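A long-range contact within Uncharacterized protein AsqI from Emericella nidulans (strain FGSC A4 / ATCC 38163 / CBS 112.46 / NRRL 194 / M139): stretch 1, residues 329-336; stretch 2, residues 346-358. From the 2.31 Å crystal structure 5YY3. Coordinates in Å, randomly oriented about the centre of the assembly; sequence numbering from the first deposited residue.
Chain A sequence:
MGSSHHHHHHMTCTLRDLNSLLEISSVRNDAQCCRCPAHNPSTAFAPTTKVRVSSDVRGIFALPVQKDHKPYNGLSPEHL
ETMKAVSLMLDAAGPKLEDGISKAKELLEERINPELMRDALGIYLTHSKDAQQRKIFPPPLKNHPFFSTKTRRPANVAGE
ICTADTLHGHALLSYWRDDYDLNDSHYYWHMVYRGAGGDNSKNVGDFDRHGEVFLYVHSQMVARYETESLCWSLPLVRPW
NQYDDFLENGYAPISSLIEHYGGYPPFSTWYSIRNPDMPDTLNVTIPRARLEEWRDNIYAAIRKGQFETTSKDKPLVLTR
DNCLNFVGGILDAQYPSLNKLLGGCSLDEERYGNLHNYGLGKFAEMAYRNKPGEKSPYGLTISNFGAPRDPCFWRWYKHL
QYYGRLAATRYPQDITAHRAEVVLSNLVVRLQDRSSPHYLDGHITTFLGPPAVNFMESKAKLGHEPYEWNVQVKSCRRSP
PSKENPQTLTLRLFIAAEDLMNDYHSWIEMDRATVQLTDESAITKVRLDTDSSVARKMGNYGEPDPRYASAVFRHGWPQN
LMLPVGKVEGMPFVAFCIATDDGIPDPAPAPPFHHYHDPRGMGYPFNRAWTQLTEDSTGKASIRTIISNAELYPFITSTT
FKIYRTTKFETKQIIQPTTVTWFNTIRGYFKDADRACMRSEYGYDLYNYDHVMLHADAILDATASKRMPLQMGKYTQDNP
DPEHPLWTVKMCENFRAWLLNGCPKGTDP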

# COMPACT_ATOMS: atom_id res chain seq x y z
N GLY A 329 -9.74 40.00 -9.12
CA GLY A 329 -10.74 40.89 -8.54
C GLY A 329 -12.17 40.48 -8.87
O GLY A 329 -13.04 40.46 -8.00
N ILE A 330 -12.43 40.15 -10.13
CA ILE A 330 -13.77 39.77 -10.53
C ILE A 330 -14.18 38.43 -9.90
O ILE A 330 -15.31 38.30 -9.42
CB ILE A 330 -13.87 39.74 -12.06
CG1 ILE A 330 -13.94 41.19 -12.56
CG2 ILE A 330 -15.09 38.92 -12.51
CD1 ILE A 330 -13.87 41.35 -14.06
N LEU A 331 -13.27 37.46 -9.89
CA LEU A 331 -13.51 36.18 -9.20
C LEU A 331 -13.97 36.39 -7.76
O LEU A 331 -14.79 35.63 -7.25
CB LEU A 331 -12.24 35.32 -9.21
CG LEU A 331 -11.94 34.59 -10.52
CD1 LEU A 331 -10.54 33.97 -10.53
CD2 LEU A 331 -13.02 33.54 -10.82
N ASP A 332 -13.44 37.44 -7.12
CA ASP A 332 -13.77 37.72 -5.73
C ASP A 332 -14.80 38.84 -5.59
O ASP A 332 -14.98 39.38 -4.49
CB ASP A 332 -12.50 38.05 -4.96
CG ASP A 332 -12.68 38.01 -3.45
OD1 ASP A 332 -13.15 36.98 -2.92
OD2 ASP A 332 -12.36 39.03 -2.79
N ALA A 333 -15.46 39.18 -6.70
CA ALA A 333 -16.54 40.21 -6.75
C ALA A 333 -16.15 41.55 -6.14
O ALA A 333 -16.93 42.18 -5.42
CB ALA A 333 -17.80 39.71 -6.08
N GLN A 334 -14.95 42.01 -6.45
CA GLN A 334 -14.53 43.33 -5.98
C GLN A 334 -14.84 44.44 -6.95
O GLN A 334 -13.98 45.20 -7.33
CB GLN A 334 -13.06 43.27 -5.65
CG GLN A 334 -12.97 42.22 -4.64
CD GLN A 334 -11.66 42.16 -4.01
OE1 GLN A 334 -10.62 42.04 -4.67
NE2 GLN A 334 -11.67 42.22 -2.69
N TYR A 335 -16.10 44.50 -7.33
CA TYR A 335 -16.54 45.49 -8.29
C TYR A 335 -16.39 46.94 -7.80
O TYR A 335 -16.05 47.80 -8.60
CB TYR A 335 -17.98 45.18 -8.70
CG TYR A 335 -18.14 43.81 -9.33
CD1 TYR A 335 -17.66 43.56 -10.61
CD2 TYR A 335 -18.78 42.76 -8.65
CE1 TYR A 335 -17.81 42.32 -11.21
CE2 TYR A 335 -18.93 41.51 -9.25
CZ TYR A 335 -18.44 41.30 -10.53
OH TYR A 335 -18.58 40.08 -11.14
N PRO A 336 -16.61 47.22 -6.50
CA PRO A 336 -16.34 48.61 -6.09
C PRO A 336 -14.89 49.07 -6.33
O PRO A 336 -14.68 50.17 -6.85
CB PRO A 336 -16.66 48.60 -4.59
CG PRO A 336 -17.70 47.55 -4.45
CD PRO A 336 -17.32 46.48 -5.44
N SER A 346 -19.20 50.76 -15.22
CA SER A 346 -19.32 49.67 -14.27
C SER A 346 -19.19 48.28 -14.91
O SER A 346 -19.73 48.03 -15.99
CB SER A 346 -20.65 49.77 -13.52
OG SER A 346 -20.69 50.92 -12.71
N LEU A 347 -18.46 47.39 -14.25
CA LEU A 347 -18.36 46.00 -14.70
C LEU A 347 -19.70 45.31 -14.59
O LEU A 347 -20.44 45.55 -13.63
CB LEU A 347 -17.30 45.24 -13.89
CG LEU A 347 -15.83 45.54 -14.22
CD1 LEU A 347 -14.92 45.01 -13.13
CD2 LEU A 347 -15.42 44.98 -15.59
N ASP A 348 -20.02 44.46 -15.56
CA ASP A 348 -21.31 43.75 -15.62
C ASP A 348 -21.38 42.58 -14.61
O ASP A 348 -21.05 41.43 -14.94
CB ASP A 348 -21.56 43.25 -17.05
CG ASP A 348 -22.98 42.76 -17.27
OD1 ASP A 348 -23.73 42.62 -16.27
OD2 ASP A 348 -23.34 42.51 -18.45
N GLU A 349 -21.83 42.87 -13.39
CA GLU A 349 -21.91 41.88 -12.32
C GLU A 349 -22.90 40.76 -12.59
O GLU A 349 -22.88 39.74 -11.92
CB GLU A 349 -22.30 42.56 -11.00
CG GLU A 349 -21.54 43.85 -10.74
CD GLU A 349 -21.70 44.33 -9.32
OE1 GLU A 349 -22.35 43.61 -8.53
OE2 GLU A 349 -21.16 45.42 -8.99
N GLU A 350 -23.78 40.94 -13.56
CA GLU A 350 -24.73 39.89 -13.87
C GLU A 350 -24.04 38.84 -14.73
O GLU A 350 -24.36 37.66 -14.65
CB GLU A 350 -25.97 40.45 -14.59
CG GLU A 350 -26.81 41.36 -13.68
CD GLU A 350 -27.45 40.59 -12.52
OE1 GLU A 350 -27.78 39.40 -12.72
OE2 GLU A 350 -27.59 41.17 -11.41
N ARG A 351 -23.10 39.28 -15.54
CA ARG A 351 -22.42 38.38 -16.45
C ARG A 351 -21.33 37.56 -15.72
O ARG A 351 -21.20 36.34 -15.94
CB ARG A 351 -21.82 39.17 -17.62
CG ARG A 351 -21.39 38.29 -18.77
CD ARG A 351 -21.04 39.08 -20.01
NE ARG A 351 -21.97 40.18 -20.23
CZ ARG A 351 -22.17 40.78 -21.40
NH1 ARG A 351 -21.51 40.36 -22.47
NH2 ARG A 351 -23.02 41.80 -21.50
N TYR A 352 -20.56 38.20 -14.84
CA TYR A 352 -19.43 37.52 -14.20
C TYR A 352 -19.69 37.14 -12.72
O TYR A 352 -19.02 36.25 -12.19
CB TYR A 352 -18.18 38.39 -14.34
CG TYR A 352 -17.96 38.81 -15.78
CD1 TYR A 352 -17.66 37.87 -16.75
CD2 TYR A 352 -18.10 40.14 -16.17
CE1 TYR A 352 -17.48 38.25 -18.08
CE2 TYR A 352 -17.92 40.53 -17.51
CZ TYR A 352 -17.61 39.57 -18.45
OH TYR A 352 -17.44 39.93 -19.76
N GLY A 353 -20.64 37.80 -12.07
CA GLY A 353 -21.09 37.38 -10.75
C GLY A 353 -20.09 37.45 -9.61
O GLY A 353 -19.21 38.32 -9.57
N ASN A 354 -20.25 36.53 -8.66
CA ASN A 354 -19.36 36.39 -7.51
C ASN A 354 -18.92 34.93 -7.34
O ASN A 354 -19.29 34.27 -6.37
CB ASN A 354 -20.06 36.88 -6.22
CG ASN A 354 -19.12 36.95 -5.04
OD1 ASN A 354 -17.91 36.72 -5.19
ND2 ASN A 354 -19.64 37.29 -3.87
N LEU A 355 -18.14 34.43 -8.30
CA LEU A 355 -17.88 32.99 -8.40
C LEU A 355 -17.12 32.38 -7.22
O LEU A 355 -17.46 31.29 -6.77
CB LEU A 355 -17.12 32.70 -9.69
CG LEU A 355 -16.86 31.23 -10.03
CD1 LEU A 355 -18.17 30.46 -9.97
CD2 LEU A 355 -16.25 31.13 -11.40
N HIS A 356 -16.09 33.07 -6.72
CA HIS A 356 -15.26 32.51 -5.65
C HIS A 356 -16.08 32.29 -4.39
O HIS A 356 -16.09 31.20 -3.82
CB HIS A 356 -14.06 33.41 -5.33
CG HIS A 356 -13.37 33.06 -4.05
ND1 HIS A 356 -12.82 31.81 -3.82
CD2 HIS A 356 -13.16 33.77 -2.92
CE1 HIS A 356 -12.29 31.78 -2.61
NE2 HIS A 356 -12.49 32.96 -2.04
N ASN A 357 -16.78 33.33 -3.96
CA ASN A 357 -17.48 33.26 -2.67
C ASN A 357 -18.77 32.43 -2.73
O ASN A 357 -19.14 31.77 -1.77
CB ASN A 357 -17.75 34.67 -2.14
CG ASN A 357 -16.47 35.43 -1.84
OD1 ASN A 357 -15.87 35.28 -0.77
ND2 ASN A 357 -16.03 36.25 -2.79
N TYR A 358 -19.47 32.44 -3.86
CA TYR A 358 -20.62 31.54 -3.97
C TYR A 358 -20.13 30.11 -4.11
O TYR A 358 -20.79 29.16 -3.65
CB TYR A 358 -21.52 31.92 -5.14
CG TYR A 358 -22.50 33.01 -4.79
CD1 TYR A 358 -23.41 32.84 -3.76
CD2 TYR A 358 -22.53 34.21 -5.51
CE1 TYR A 358 -24.33 33.83 -3.44
CE2 TYR A 358 -23.44 35.20 -5.20
CZ TYR A 358 -24.34 35.00 -4.16
OH TYR A 358 -25.23 35.99 -3.84
O HOH W 1 -17.02 35.93 -9.96

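Three direct hydrogen bonds and one water join the two stretches, and most of them engage the turn around Gly353 and the start of the helix at 355-358. The carbonyl of Leu331, at the end of its helix, is taken up by the other stretch: His356 N donates to Leu331 O at 2.9 Å with an N-H...O angle of 154°. Leu355 N lies farther from the same oxygen, 3.7 Å from Leu331 O, and is satisfied instead by water 1, which accepts from it at a short 2.5 Å between Leu355 N and the water oxygen. That water donates in turn to Ile330 O and to Tyr352 O, each 3.0 Å from the water oxygen. It therefore links a carbonyl of the first stretch to both a carbonyl and an amide of the second. Ile330 O also accepts from Ala333 N (2.9 Å) within its own stretch.

Asp332 divides its carboxylate. OD1 accepts from Asn357 ND2 at 3.0 Å and 150°, while OD2 is bonded elsewhere in the structure. The same Asn357 ND2 donates to Asn354 OD1 at 3.1 Å and 168°, so one amide nitrogen serves an acceptor in each stretch. His356 CD2 approaches Asp332 OD1 to 3.2 Å, with the oxygen near the plane of the imidazole at its edge; the ring's ND1 is bonded elsewhere.

Tyr335, which has the largest area covered by the opposing stretch, combines polar and apolar contacts. Its hydroxyl donates to the backbone: Tyr335 OH to Gly353 O measures 2.4 Å, a very short separation, and the carbonyl oxygen lies near the ring plane. Gly353 N, although 3.2 Å from Tyr335 OH, has a poor angle for bonding to it; this amide instead donates weakly to Glu349 O at 3.0 Å. Gly353 has positive phi, a conformation that favours glycine. Over one face of the Tyr335 ring sits Glu349 CG, 3.6 Å from the centroid and 10° off the normal, which supports a CH-pi contact. Leu347 CB reaches Tyr335 CD1 at 3.7 Å.

Apolar side chains pack alongside these polar contacts. Ile330 packs on two residues, with CD1 3.9 Å from Leu347 CD1 and CG2 3.6 Å from Tyr352 CB, while Leu331 CD2 meets Leu355 CD2 at 4.1 Å.

Asp348 makes no contact across the interface but caps its own weakly bonded helix: OD1 accepts from Glu350 N at 3.2 Å and weakly from Arg351 N at 3.5 Å, and OD2 forms a salt bridge with Arg351 NH2 at 3.1 Å.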